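KLLA0E08119p (PDB 3VA7) probably catalyses the ATP-dependent, biotin-mediated carboxylation of urea to urea-1-carboxylate, this chain being the urea carboxylase part of a longer bifunctional urea-degrading enzyme. Local coordinates at residues 1056-1061 and 1065-1070; 1049-1054 and 1096-1101; 248-253 and 355-360; 330-335 and 417-422. All coordinates share one frame; numbering follows the deposited sequence.

Contact 1. Residues 1056-1061 and 1065-1070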
loop_
_atom_site.group_PDB
_atom_site.type_symbol
_atom_site.label_atom_id
_atom_site.label_comp_id
_atom_site.label_asym_id
_atom_site.label_seq_id
_atom_site.Cartn_x
_atom_site.Cartn_y
_atom_site.Cartn_z
ATOM N N LYS A 1056 2.229 -6.809 3.373
ATOM C CA LYS A 1056 2.886 -5.745 2.568
ATOM C C LYS A 1056 4.136 -5.123 3.227
ATOM O O LYS A 1056 5.158 -4.902 2.604
ATOM C CB LYS A 1056 1.883 -4.631 2.269
ATOM C CG LYS A 1056 2.463 -3.563 1.411
ATOM C CD LYS A 1056 1.425 -2.541 1.126
ATOM C CE LYS A 1056 1.496 -1.402 2.111
ATOM N NZ LYS A 1056 0.206 -0.691 2.081
ATOM N N LEU A 1057 4.030 -4.805 4.499
ATOM C CA LEU A 1057 5.126 -4.153 5.181
ATOM C C LEU A 1057 5.931 -5.152 6.037
ATOM O O LEU A 1057 6.772 -4.728 6.862
ATOM C CB LEU A 1057 4.552 -3.064 6.069
ATOM C CG LEU A 1057 3.641 -2.032 5.394
ATOM C CD1 LEU A 1057 3.099 -0.981 6.442
ATOM C CD2 LEU A 1057 4.404 -1.369 4.323
ATOM N N VAL A 1058 5.661 -6.456 5.886
ATOM C CA VAL A 1058 6.436 -7.443 6.636
ATOM C C VAL A 1058 6.475 -7.096 8.142
ATOM O O VAL A 1058 7.529 -7.169 8.761
ATOM C CB VAL A 1058 7.906 -7.570 6.102
ATOM C CG1 VAL A 1058 8.590 -8.869 6.620
ATOM C CG2 VAL A 1058 7.933 -7.604 4.586
ATOM N N ILE A 1059 5.334 -6.699 8.708
ATOM C CA ILE A 1059 5.264 -6.373 10.102
ATOM C C ILE A 1059 4.551 -7.488 10.902
ATOM O O ILE A 1059 4.350 -7.392 12.118
ATOM C CB ILE A 1059 4.501 -5.011 10.330
ATOM C CG1 ILE A 1059 3.189 -4.945 9.544
ATOM C CG2 ILE A 1059 5.343 -3.742 10.015
ATOM C CD1 ILE A 1059 2.176 -4.027 10.222
ATOM N N GLY A 1060 4.120 -8.539 10.213
ATOM C CA GLY A 1060 3.254 -9.531 10.855
ATOM C C GLY A 1060 4.067 -10.200 11.949
ATOM O O GLY A 1060 5.282 -9.978 12.031
ATOM N N ASP A 1061 3.427 -11.000 12.797
ATOM C CA ASP A 1061 4.141 -11.681 13.833
ATOM C C ASP A 1061 4.372 -13.094 13.357
ATOM O O ASP A 1061 3.573 -14.003 13.639
ATOM C CB ASP A 1061 3.338 -11.641 15.119
ATOM C CG ASP A 1061 3.953 -12.477 16.225
ATOM O OD1 ASP A 1061 5.140 -12.893 16.089
ATOM O OD2 ASP A 1061 3.240 -12.712 17.234
ATOM N N ASP A 1065 10.560 -13.379 6.035
ATOM C CA ASP A 1065 11.380 -12.198 5.757
ATOM C C ASP A 1065 10.929 -11.359 4.552
ATOM O O ASP A 1065 11.404 -10.243 4.363
ATOM C CB ASP A 1065 12.849 -12.626 5.612
ATOM C CG ASP A 1065 13.480 -13.016 6.965
ATOM O OD1 ASP A 1065 13.144 -12.391 8.034
ATOM O OD2 ASP A 1065 14.319 -13.951 6.965
ATOM N N HIS A 1066 10.028 -11.890 3.731
ATOM C CA HIS A 1066 9.397 -11.076 2.689
ATOM C C HIS A 1066 7.854 -11.021 2.807
ATOM O O HIS A 1066 7.275 -11.804 3.574
ATOM C CB HIS A 1066 9.840 -11.571 1.330
ATOM C CG HIS A 1066 10.034 -13.031 1.281
ATOM N ND1 HIS A 1066 11.287 -13.606 1.208
ATOM C CD2 HIS A 1066 9.143 -14.050 1.306
ATOM C CE1 HIS A 1066 11.153 -14.922 1.177
ATOM N NE2 HIS A 1066 9.863 -15.217 1.239
ATOM N N PRO A 1067 7.187 -10.135 2.029
ATOM C CA PRO A 1067 5.708 -10.020 2.089
ATOM C C PRO A 1067 4.916 -11.294 1.787
ATOM O O PRO A 1067 3.877 -11.509 2.404
ATOM C CB PRO A 1067 5.378 -8.946 1.039
ATOM C CG PRO A 1067 6.647 -8.247 0.751
ATOM C CD PRO A 1067 7.758 -9.246 0.994
ATOM N N TRP A 1068 5.360 -12.145 0.873
ATOM C CA TRP A 1068 4.603 -13.363 0.615
ATOM C C TRP A 1068 4.919 -14.419 1.673
ATOM O O TRP A 1068 6.060 -14.857 1.797
ATOM C CB TRP A 1068 4.839 -13.905 -0.785
ATOM C CG TRP A 1068 6.283 -14.205 -1.136
ATOM C CD1 TRP A 1068 6.892 -15.429 -1.120
ATOM C CD2 TRP A 1068 7.288 -13.260 -1.563
ATOM N NE1 TRP A 1068 8.229 -15.310 -1.493
ATOM C CE2 TRP A 1068 8.492 -13.996 -1.781
ATOM C CE3 TRP A 1068 7.285 -11.876 -1.792
ATOM C CZ2 TRP A 1068 9.678 -13.393 -2.215
ATOM C CZ3 TRP A 1068 8.483 -11.254 -2.214
ATOM C CH2 TRP A 1068 9.665 -12.016 -2.417
ATOM N N LEU A 1069 3.915 -14.806 2.451
ATOM C CA LEU A 1069 4.149 -15.654 3.593
ATOM C C LEU A 1069 4.371 -17.117 3.175
ATOM O O LEU A 1069 5.077 -17.871 3.870
ATOM C CB LEU A 1069 3.013 -15.506 4.598
ATOM C CG LEU A 1069 3.044 -14.528 5.795
ATOM C CD1 LEU A 1069 4.024 -13.361 5.675
ATOM C CD2 LEU A 1069 1.651 -14.003 6.247
ATOM N N LEU A 1070 3.809 -17.530 2.035
ATOM C CA LEU A 1070 3.897 -18.934 1.633
ATOM C C LEU A 1070 4.949 -19.261 0.593
ATOM O O LEU A 1070 5.395 -18.402 -0.149
ATOM C CB LEU A 1070 2.537 -19.435 1.151
ATOM C CG LEU A 1070 1.348 -19.103 2.044
ATOM C CD1 LEU A 1070 0.076 -19.548 1.444
ATOM C CD2 LEU A 1070 1.498 -19.708 3.432
#

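Contact 2. Residues 1049-1054 and 1096-1101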
loop_
_atom_site.group_PDB
_atom_site.type_symbol
_atom_site.label_atom_id
_atom_site.label_comp_id
_atom_site.label_asym_id
_atom_site.label_seq_id
_atom_site.Cartn_x
_atom_site.Cartn_y
_atom_site.Cartn_z
ATOM N N ARG A 1049 -13.582 -17.242 4.804
ATOM C CA ARG A 1049 -12.523 -16.254 4.814
ATOM C C ARG A 1049 -11.521 -16.440 5.951
ATOM O O ARG A 1049 -11.917 -16.728 7.073
ATOM C CB ARG A 1049 -13.133 -14.857 4.788
ATOM C CG ARG A 1049 -12.185 -13.725 4.634
ATOM C CD ARG A 1049 -12.933 -12.356 4.560
ATOM N NE ARG A 1049 -14.078 -12.243 5.460
ATOM C CZ ARG A 1049 -14.206 -11.333 6.427
ATOM N NH1 ARG A 1049 -13.290 -10.393 6.605
ATOM N NH2 ARG A 1049 -15.289 -11.339 7.193
ATOM N N THR A 1050 -10.229 -16.313 5.613
ATOM C CA THR A 1050 -9.097 -16.232 6.548
ATOM C C THR A 1050 -8.505 -14.834 6.530
ATOM O O THR A 1050 -9.163 -13.847 6.140
ATOM C CB THR A 1050 -7.851 -17.001 6.063
ATOM O OG1 THR A 1050 -8.101 -17.731 4.846
ATOM C CG2 THR A 1050 -7.200 -17.820 7.171
ATOM N N ILE A 1051 -7.233 -14.782 6.945
ATOM C CA ILE A 1051 -6.393 -13.603 6.870
ATOM C C ILE A 1051 -5.502 -13.713 5.620
ATOM O O ILE A 1051 -5.059 -14.818 5.250
ATOM C CB ILE A 1051 -5.412 -13.491 8.089
ATOM C CG1 ILE A 1051 -4.443 -14.708 8.120
ATOM C CG2 ILE A 1051 -6.159 -13.231 9.355
ATOM C CD1 ILE A 1051 -3.516 -14.802 9.262
ATOM N N THR A 1052 -5.183 -12.561 5.035
ATOM C CA THR A 1052 -4.294 -12.492 3.887
ATOM C C THR A 1052 -2.959 -13.102 4.193
ATOM O O THR A 1052 -2.403 -12.891 5.265
ATOM C CB THR A 1052 -4.049 -11.020 3.423
ATOM O OG1 THR A 1052 -3.241 -11.044 2.234
ATOM C CG2 THR A 1052 -3.393 -10.210 4.502
ATOM N N ALA A 1053 -2.454 -13.863 3.249
ATOM C CA ALA A 1053 -1.142 -14.405 3.395
ATOM C C ALA A 1053 -0.153 -13.474 2.632
ATOM O O ALA A 1053 0.850 -13.944 2.043
ATOM C CB ALA A 1053 -1.140 -15.808 2.850
ATOM N N TRP A 1054 -0.449 -12.172 2.621
ATOM C CA TRP A 1054 0.503 -11.169 2.140
ATOM C C TRP A 1054 0.657 -10.059 3.149
ATOM O O TRP A 1054 -0.317 -9.420 3.501
ATOM C CB TRP A 1054 0.003 -10.575 0.849
ATOM C CG TRP A 1054 0.746 -9.363 0.356
ATOM C CD1 TRP A 1054 0.450 -8.027 0.602
ATOM C CD2 TRP A 1054 1.882 -9.365 -0.540
ATOM N NE1 TRP A 1054 1.335 -7.218 -0.095
ATOM C CE2 TRP A 1054 2.228 -8.009 -0.780
ATOM C CE3 TRP A 1054 2.654 -10.392 -1.143
ATOM C CZ2 TRP A 1054 3.319 -7.648 -1.582
ATOM C CZ3 TRP A 1054 3.718 -10.023 -1.969
ATOM C CH2 TRP A 1054 4.041 -8.654 -2.180
ATOM N N GLY A 1096 0.320 -6.345 13.374
ATOM C CA GLY A 1096 1.351 -7.235 13.847
ATOM C C GLY A 1096 1.214 -7.793 15.255
ATOM O O GLY A 1096 2.183 -8.327 15.804
ATOM N N LYS A 1097 0.002 -7.736 15.806
ATOM C CA LYS A 1097 -0.313 -8.297 17.114
ATOM C C LYS A 1097 -1.014 -9.659 17.074
ATOM O O LYS A 1097 -1.616 -10.071 18.055
ATOM C CB LYS A 1097 -1.203 -7.319 17.847
ATOM C CG LYS A 1097 -0.502 -6.008 18.136
ATOM C CD LYS A 1097 0.866 -6.267 18.772
ATOM C CE LYS A 1097 1.796 -5.052 18.635
ATOM N NZ LYS A 1097 1.458 -4.046 19.684
ATOM N N PHE A 1098 -0.974 -10.347 15.936
ATOM C CA PHE A 1098 -1.530 -11.687 15.855
ATOM C C PHE A 1098 -0.447 -12.714 15.501
ATOM O O PHE A 1098 0.259 -12.593 14.530
ATOM C CB PHE A 1098 -2.709 -11.726 14.861
ATOM C CG PHE A 1098 -3.227 -13.118 14.600
ATOM C CD1 PHE A 1098 -4.057 -13.765 15.527
ATOM C CD2 PHE A 1098 -2.872 -13.802 13.451
ATOM C CE1 PHE A 1098 -4.513 -15.028 15.299
ATOM C CE2 PHE A 1098 -3.336 -15.089 13.229
ATOM C CZ PHE A 1098 -4.146 -15.703 14.147
ATOM N N LYS A 1099 -0.362 -13.762 16.288
ATOM C CA LYS A 1099 0.710 -14.725 16.233
ATOM C C LYS A 1099 0.330 -15.874 15.309
ATOM O O LYS A 1099 -0.295 -16.866 15.696
ATOM C CB LYS A 1099 1.024 -15.178 17.663
ATOM C CG LYS A 1099 1.801 -16.485 17.791
ATOM C CD LYS A 1099 3.286 -16.338 17.546
ATOM C CE LYS A 1099 3.974 -17.676 17.945
ATOM N NZ LYS A 1099 5.411 -17.581 18.438
ATOM N N ILE A 1100 0.751 -15.744 14.072
ATOM C CA ILE A 1100 0.541 -16.792 13.107
ATOM C C ILE A 1100 1.171 -18.106 13.521
ATOM O O ILE A 1100 2.328 -18.144 13.886
ATOM C CB ILE A 1100 1.066 -16.398 11.734
ATOM C CG1 ILE A 1100 0.556 -14.998 11.415
ATOM C CG2 ILE A 1100 0.633 -17.473 10.687
ATOM C CD1 ILE A 1100 0.345 -14.762 10.023
ATOM N N ASP A 1101 0.402 -19.183 13.420
ATOM C CA ASP A 1101 0.868 -20.449 13.873
ATOM C C ASP A 1101 1.588 -21.077 12.721
ATOM O O ASP A 1101 0.962 -21.647 11.813
ATOM C CB ASP A 1101 -0.303 -21.312 14.427
ATOM C CG ASP A 1101 0.121 -22.770 14.828
ATOM O OD1 ASP A 1101 -0.637 -23.412 15.591
ATOM O OD2 ASP A 1101 1.169 -23.309 14.381
#

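Contact 3. Residues 248-253 and 355-360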
loop_
_atom_site.group_PDB
_atom_site.type_symbol
_atom_site.label_atom_id
_atom_site.label_comp_id
_atom_site.label_asym_id
_atom_site.label_seq_id
_atom_site.Cartn_x
_atom_site.Cartn_y
_atom_site.Cartn_z
ATOM N N LYS A 248 13.820 23.904 48.338
ATOM C CA LYS A 248 15.017 23.924 47.462
ATOM C C LYS A 248 14.635 23.898 45.994
ATOM O O LYS A 248 13.705 23.175 45.591
ATOM C CB LYS A 248 15.994 22.796 47.787
ATOM C CG LYS A 248 17.197 23.251 48.642
ATOM C CD LYS A 248 17.211 22.301 49.860
ATOM C CE LYS A 248 18.584 22.052 50.498
ATOM N NZ LYS A 248 18.651 20.610 50.964
ATOM N N ALA A 249 15.339 24.709 45.199
ATOM C CA ALA A 249 15.056 24.780 43.765
ATOM C C ALA A 249 16.364 24.965 43.024
ATOM O O ALA A 249 17.281 25.562 43.562
ATOM C CB ALA A 249 14.039 25.922 43.445
ATOM N N ILE A 250 16.463 24.461 41.795
ATOM C CA ILE A 250 17.732 24.553 41.038
ATOM C C ILE A 250 17.483 24.831 39.553
ATOM O O ILE A 250 16.515 24.301 38.975
ATOM C CB ILE A 250 18.602 23.315 41.284
ATOM C CG1 ILE A 250 19.851 23.328 40.427
ATOM C CG2 ILE A 250 17.802 22.030 41.018
ATOM C CD1 ILE A 250 20.931 22.426 41.017
ATOM N N ALA A 251 18.269 25.733 38.948
ATOM C CA ALA A 251 18.035 26.080 37.537
ATOM C C ALA A 251 18.979 25.212 36.722
ATOM O O ALA A 251 20.216 25.174 36.960
ATOM C CB ALA A 251 18.231 27.526 37.270
ATOM N N ILE A 252 18.399 24.454 35.803
ATOM C CA ILE A 252 19.160 23.412 35.145
ATOM C C ILE A 252 19.753 23.961 33.847
ATOM O O ILE A 252 20.846 23.546 33.465
ATOM C CB ILE A 252 18.299 22.112 35.017
ATOM C CG1 ILE A 252 17.990 21.611 36.447
ATOM C CG2 ILE A 252 18.968 21.055 34.163
ATOM C CD1 ILE A 252 17.932 20.091 36.656
ATOM N N GLY A 253 19.088 24.959 33.251
ATOM C CA GLY A 253 19.552 25.618 32.046
ATOM C C GLY A 253 18.420 26.386 31.373
ATOM O O GLY A 253 17.265 26.395 31.858
ATOM N N THR A 355 24.955 19.836 44.030
ATOM C CA THR A 355 24.793 19.342 42.686
ATOM C C THR A 355 25.417 20.380 41.746
ATOM O O THR A 355 24.995 21.527 41.708
ATOM C CB THR A 355 23.300 19.035 42.396
ATOM O OG1 THR A 355 22.774 18.243 43.465
ATOM C CG2 THR A 355 23.112 18.226 41.094
ATOM N N LYS A 356 26.467 19.972 41.036
ATOM C CA LYS A 356 27.172 20.830 40.086
ATOM C C LYS A 356 26.665 20.492 38.682
ATOM O O LYS A 356 26.917 19.391 38.165
ATOM C CB LYS A 356 28.658 20.536 40.182
ATOM C CG LYS A 356 29.579 21.535 39.488
ATOM C CD LYS A 356 31.087 21.116 39.674
ATOM C CE LYS A 356 32.079 21.898 38.756
ATOM N NZ LYS A 356 32.397 23.280 39.260
ATOM N N ILE A 357 25.943 21.410 38.053
ATOM C CA ILE A 357 25.504 21.172 36.688
ATOM C C ILE A 357 26.472 21.739 35.632
ATOM O O ILE A 357 26.753 22.942 35.626
ATOM C CB ILE A 357 24.062 21.630 36.518
ATOM C CG1 ILE A 357 23.179 20.561 37.170
ATOM C CG2 ILE A 357 23.721 21.789 35.037
ATOM C CD1 ILE A 357 21.912 21.015 37.655
ATOM N N GLU A 358 27.025 20.868 34.781
ATOM C CA GLU A 358 27.834 21.311 33.632
ATOM C C GLU A 358 27.176 21.194 32.269
ATOM O O GLU A 358 26.807 20.116 31.813
ATOM C CB GLU A 358 29.237 20.680 33.594
ATOM C CG GLU A 358 29.358 19.278 34.188
ATOM C CD GLU A 358 30.575 19.154 35.156
ATOM O OE1 GLU A 358 31.016 17.993 35.389
ATOM O OE2 GLU A 358 31.078 20.222 35.672
ATOM N N VAL A 359 27.083 22.336 31.609
ATOM C CA VAL A 359 26.521 22.402 30.281
ATOM C C VAL A 359 27.648 22.290 29.291
ATOM O O VAL A 359 28.681 22.940 29.418
ATOM C CB VAL A 359 25.693 23.651 30.070
ATOM C CG1 VAL A 359 26.211 24.716 30.906
ATOM C CG2 VAL A 359 25.721 24.052 28.626
ATOM N N SER A 360 27.420 21.464 28.283
ATOM C CA SER A 360 28.480 20.914 27.485
ATOM C C SER A 360 27.966 20.839 26.072
ATOM O O SER A 360 27.106 20.023 25.745
ATOM C CB SER A 360 28.781 19.536 28.037
ATOM O OG SER A 360 29.962 19.024 27.496
#

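Contact 4. Residues 330-335 and 417-422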
loop_
_atom_site.group_PDB
_atom_site.type_symbol
_atom_site.label_atom_id
_atom_site.label_comp_id
_atom_site.label_asym_id
_atom_site.label_seq_id
_atom_site.Cartn_x
_atom_site.Cartn_y
_atom_site.Cartn_z
ATOM N N GLU A 330 18.658 17.776 28.432
ATOM C CA GLU A 330 19.295 16.478 28.793
ATOM C C GLU A 330 20.596 16.214 27.981
ATOM O O GLU A 330 21.503 15.534 28.442
ATOM C CB GLU A 330 18.313 15.300 28.659
ATOM C CG GLU A 330 17.154 15.341 29.645
ATOM C CD GLU A 330 16.229 14.115 29.587
ATOM O OE1 GLU A 330 16.323 13.326 28.601
ATOM O OE2 GLU A 330 15.412 13.921 30.542
ATOM N N MET A 331 20.684 16.785 26.785
ATOM C CA MET A 331 21.810 16.470 25.958
ATOM C C MET A 331 22.939 17.264 26.565
ATOM O O MET A 331 24.042 16.719 26.769
ATOM C CB MET A 331 21.598 16.872 24.477
ATOM C CG MET A 331 20.624 16.019 23.694
ATOM S SD MET A 331 21.353 14.463 23.119
ATOM C CE MET A 331 20.713 13.487 24.499
ATOM N N VAL A 332 22.696 18.547 26.840
ATOM C CA VAL A 332 23.825 19.387 27.275
ATOM C C VAL A 332 24.322 19.174 28.731
ATOM O O VAL A 332 25.441 19.575 29.063
ATOM C CB VAL A 332 23.641 20.853 26.947
ATOM C CG1 VAL A 332 23.267 20.973 25.500
ATOM C CG2 VAL A 332 22.576 21.475 27.834
ATOM N N THR A 333 23.541 18.469 29.554
ATOM C CA THR A 333 23.876 18.284 30.976
ATOM C C THR A 333 24.145 16.797 31.314
ATOM O O THR A 333 24.868 16.480 32.246
ATOM C CB THR A 333 22.727 18.859 31.849
ATOM O OG1 THR A 333 21.526 18.117 31.640
ATOM C CG2 THR A 333 22.416 20.316 31.444
ATOM N N GLY A 334 23.583 15.888 30.503
ATOM C CA GLY A 334 23.692 14.451 30.704
ATOM C C GLY A 334 22.749 13.987 31.791
ATOM O O GLY A 334 22.922 12.890 32.331
ATOM N N LEU A 335 21.784 14.832 32.171
ATOM C CA LEU A 335 20.822 14.464 33.204
ATOM C C LEU A 335 19.632 13.776 32.600
ATOM O O LEU A 335 19.201 14.113 31.519
ATOM C CB LEU A 335 20.320 15.692 33.965
ATOM C CG LEU A 335 21.389 16.450 34.769
ATOM C CD1 LEU A 335 20.714 17.573 35.539
ATOM C CD2 LEU A 335 22.201 15.548 35.674
ATOM N N ILE A 417 16.548 15.058 17.894
ATOM C CA ILE A 417 17.466 15.778 18.771
ATOM C C ILE A 417 18.992 15.500 18.532
ATOM O O ILE A 417 19.504 14.353 18.614
ATOM C CB ILE A 417 17.108 15.500 20.225
ATOM C CG1 ILE A 417 15.600 15.723 20.394
ATOM C CG2 ILE A 417 17.935 16.336 21.203
ATOM C CD1 ILE A 417 14.952 14.603 21.210
ATOM N N VAL A 418 19.696 16.600 18.338
ATOM C CA VAL A 418 21.074 16.604 17.916
ATOM C C VAL A 418 21.966 17.357 18.961
ATOM O O VAL A 418 21.500 18.308 19.603
ATOM C CB VAL A 418 21.045 17.254 16.528
ATOM C CG1 VAL A 418 21.877 18.488 16.434
ATOM C CG2 VAL A 418 21.302 16.227 15.479
ATOM N N HIS A 419 23.202 16.904 19.163
ATOM C CA HIS A 419 24.109 17.429 20.225
ATOM C C HIS A 419 25.409 17.731 19.544
ATOM O O HIS A 419 26.100 16.802 19.073
ATOM C CB HIS A 419 24.427 16.387 21.306
ATOM C CG HIS A 419 25.142 16.957 22.499
ATOM N ND1 HIS A 419 25.825 16.173 23.423
ATOM C CD2 HIS A 419 25.276 18.245 22.920
ATOM C CE1 HIS A 419 26.333 16.958 24.361
ATOM N NE2 HIS A 419 26.021 18.217 24.072
ATOM N N GLY A 420 25.737 19.013 19.458
ATOM C CA GLY A 420 26.988 19.429 18.838
ATOM C C GLY A 420 27.902 20.174 19.795
ATOM O O GLY A 420 27.484 20.568 20.905
ATOM N N LYS A 421 29.137 20.380 19.337
ATOM C CA LYS A 421 30.172 21.072 20.084
ATOM C C LYS A 421 29.801 22.499 20.390
ATOM O O LYS A 421 30.236 23.023 21.408
ATOM C CB LYS A 421 31.490 21.055 19.297
ATOM C CG LYS A 421 32.429 19.893 19.567
ATOM C CD LYS A 421 33.308 19.750 18.318
ATOM C CE LYS A 421 34.632 19.020 18.552
ATOM N NZ LYS A 421 34.465 17.875 19.504
ATOM N N ASP A 422 28.993 23.106 19.517
ATOM C CA ASP A 422 28.538 24.494 19.665
ATOM C C ASP A 422 27.399 24.792 18.676
ATOM O O ASP A 422 27.096 23.961 17.823
ATOM C CB ASP A 422 29.702 25.479 19.485
ATOM C CG ASP A 422 30.005 25.784 18.020
ATOM O OD1 ASP A 422 29.521 26.859 17.527
ATOM O OD2 ASP A 422 30.718 24.958 17.372
#

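Contact 1. Residues 1056-1061 and 1065-1070
V1058 carries the contact by spreading its two methyls over the backbone leading into P1067. CG2 of V1058 sits nearest the proline nitrogen, 3.7 Å from P1067 N, and also meets H1066 C. On the proline ring, P1067 CD lies 4.0 Å from the same V1058 CG2, so this methyl rests on the joint between H1066 and P1067. The other branch, V1058 CG1, stands anti to its backbone N (chi1 -164°) and is thereby directed at the carbonyl of D1065, 3.9 Å from D1065 O. A looser touch is made by K1056, whose carbonyl O is 4.1 Å from P1067 CG. With an alanine in place of V1058, both branches are gone, and the contacts to the H1066-P1067 joint and to D1065 O would probably be lost, leaving the two arms of the loop less closely packed.

The second shell fixes both arms. D1055 accepts the backbone N-H groups of I1059 and G1060 through its carboxylate and is joined by a backbone bond to P1067. Y601 packs on P1067, while its hydroxyl is hydrogen-bonded to K1056 O; the ammonium of K1056 reaches N612 O. Both segments belong to one long irregular loop between strands 1045-1049 and 1075-1081, through which the C/D part of the carboxyltransferase domain meets residues of its A/B part.

Contact 2. Residues 1049-1054 and 1096-1101
I1051, F1098 and I1100 form a small apolar cluster in the carboxyltransferase domain, where the chain leaving strand 1045-1049 passes the turn between helix 1083-1094 and strand 1101-1108. One methyl does the touching from the first side: I1051 CD1 lies 3.9 Å from I1100 CD1. The same I1051 CD1 is 4.0 Å from F1098 CE2, approaching the ring obliquely. The methyl thus sits in the corner made by an aliphatic tip and an aromatic ring, with the backbones well apart, since the CA atoms of I1051 and I1100 are 9.9 Å from each other. F1098 brings its ring to the meeting by holding CG anti to its backbone N (chi1 173°). I1100, two residues on, points its side chain to the same apolar patch, and K1099 between them is exposed.

Around the cluster, I1089 of helix 1083-1094 packs against both I1051 and F1098, and F928 and L930 of strand 922-934 cover I1100. The loop holding I1051 is itself braced just downstream: T1052 OG1 accepts the backbone N-H of W1054 at 3.0 Å and 141°, an ST turn, and is also hydrogen-bonded to N1036 O. On the opposing segment, G1096, with positive phi, is the C-prime residue of the Schellman motif that ends helix 1083-1094. The whole is a helix-on-sheet core: an isoleucine from a strand exit closes on the helix-to-strand turn that leads into strand 1101-1108, which like 1045-1049 pairs with strand 922-934.

Contact 3. Residues 248-253 and 355-360
Strand residues 249-253 and the extended segment 355-360 run roughly the same way, too far apart to pair as neighbouring strands: the CA atoms are 6.9 Å apart at I252 and I357 and diverge to 8.9 Å at I250 and T355. Although 355-360 belongs to no regular strand, its backbone is stretched enough for side chains to alternate, with T355, I357 and V359 directed at the strand and K356 and E358 turned from it.

I357 dominates the meeting. Its CD1 methyl reaches I250 tip to tip, 3.8 Å from I250 CD1, and lies at the same time 4.1 Å from I252 CG1, where the two side chains cross at about a right angle. A chi1 of -77° places I357 CG1 beside the backbone N and leaves CG2 anti to it; I357 CG2 comes to 3.7 Å from I252 O, so both branches of the isoleucine bear on the strand. I250 extends its CG1 anti to the backbone N (chi1 175°), which carries I250 CD1 far enough out to come loosely near T355, 4.2 Å from T355 O. The hydroxyl of T355 is hydrogen-bonded to D351 O.

Within the biotin carboxylase region, strand 249-261 pairs antiparallel with strand 235-244, whose M242 touches both I250 and I252. T333 of helix 326-333 packs on I357, W340 of helix 337-345 packs on T355, and L337 of that helix touches I252, so segment 355-360 runs alongside these helices and the strand before the chain enters strand 362-372.

Contact 4. Residues 330-335 and 417-422
M331, on the last turn of helix 326-333, packs against I417 and H419 of strand 412-420, a helix-on-sheet contact within the biotin carboxylase region.

Aromatic contacts come first. M331 CB lies over the face of the H419 imidazole, 4.3 Å from the ring centroid and 19° off its normal, a CH-pi contact. The carbonyl O of M331 also sits over one face of that ring, 3.3 Å from H419 CE1. The side chain bends at chi2 (-80°), and the sulfur meets the ring obliquely in a sulfur-aromatic approach, M331 SD standing 5.2 Å from the H419 centroid. The same M331 SD is 4.1 Å from H419 CB.

Apolar contact follows beside the ring: M331 CG meets I417 CG2 at 3.7 Å, the two side chains crossing at a slant. I417 and H419, two residues apart, share the face of the strand that M331 meets.

Polar partners then fix the ends. H419 NE2 is hydrogen-bonded to S360 O, which helps to fix the rotation of the imidazole. E330, one residue before M331, forms salt bridges with R394 and R45, and D422 is the N-cap of helix 423-435, its OD1 taking the N-H of N424. A leucine at H419 lacks both ring and N-H, and would probably leave S360 O without its donor and M331 CB and O without the flat face they lie over.

V332, the next residue of the helix, completes the contact with its CG1 branch, which lies 4.1 Å from H419 NE2.

How the contacts relate
Along the chain contacts 3 and 4 come first, their segments alternating within the biotin carboxylase region; contact 2 then opens in the carboxyltransferase domain, with contact 1 nested in the loop it closes. Each pair is compact. Contacts 3 and 4 have centres about 14 Å apart, reach the same antiparallel sheet and both involve helix 326-333, which supplies a segment of contact 4 and is touched by side chains of contact 3. Contacts 1 and 2 lie about 10 Å apart by centres and touch through L1069 with A1053, P1067 with W1054, and D1061 with F1098 and K1099. Between the pairs the nearest atoms are at least about 23 Å apart, so the two pairs pack separately.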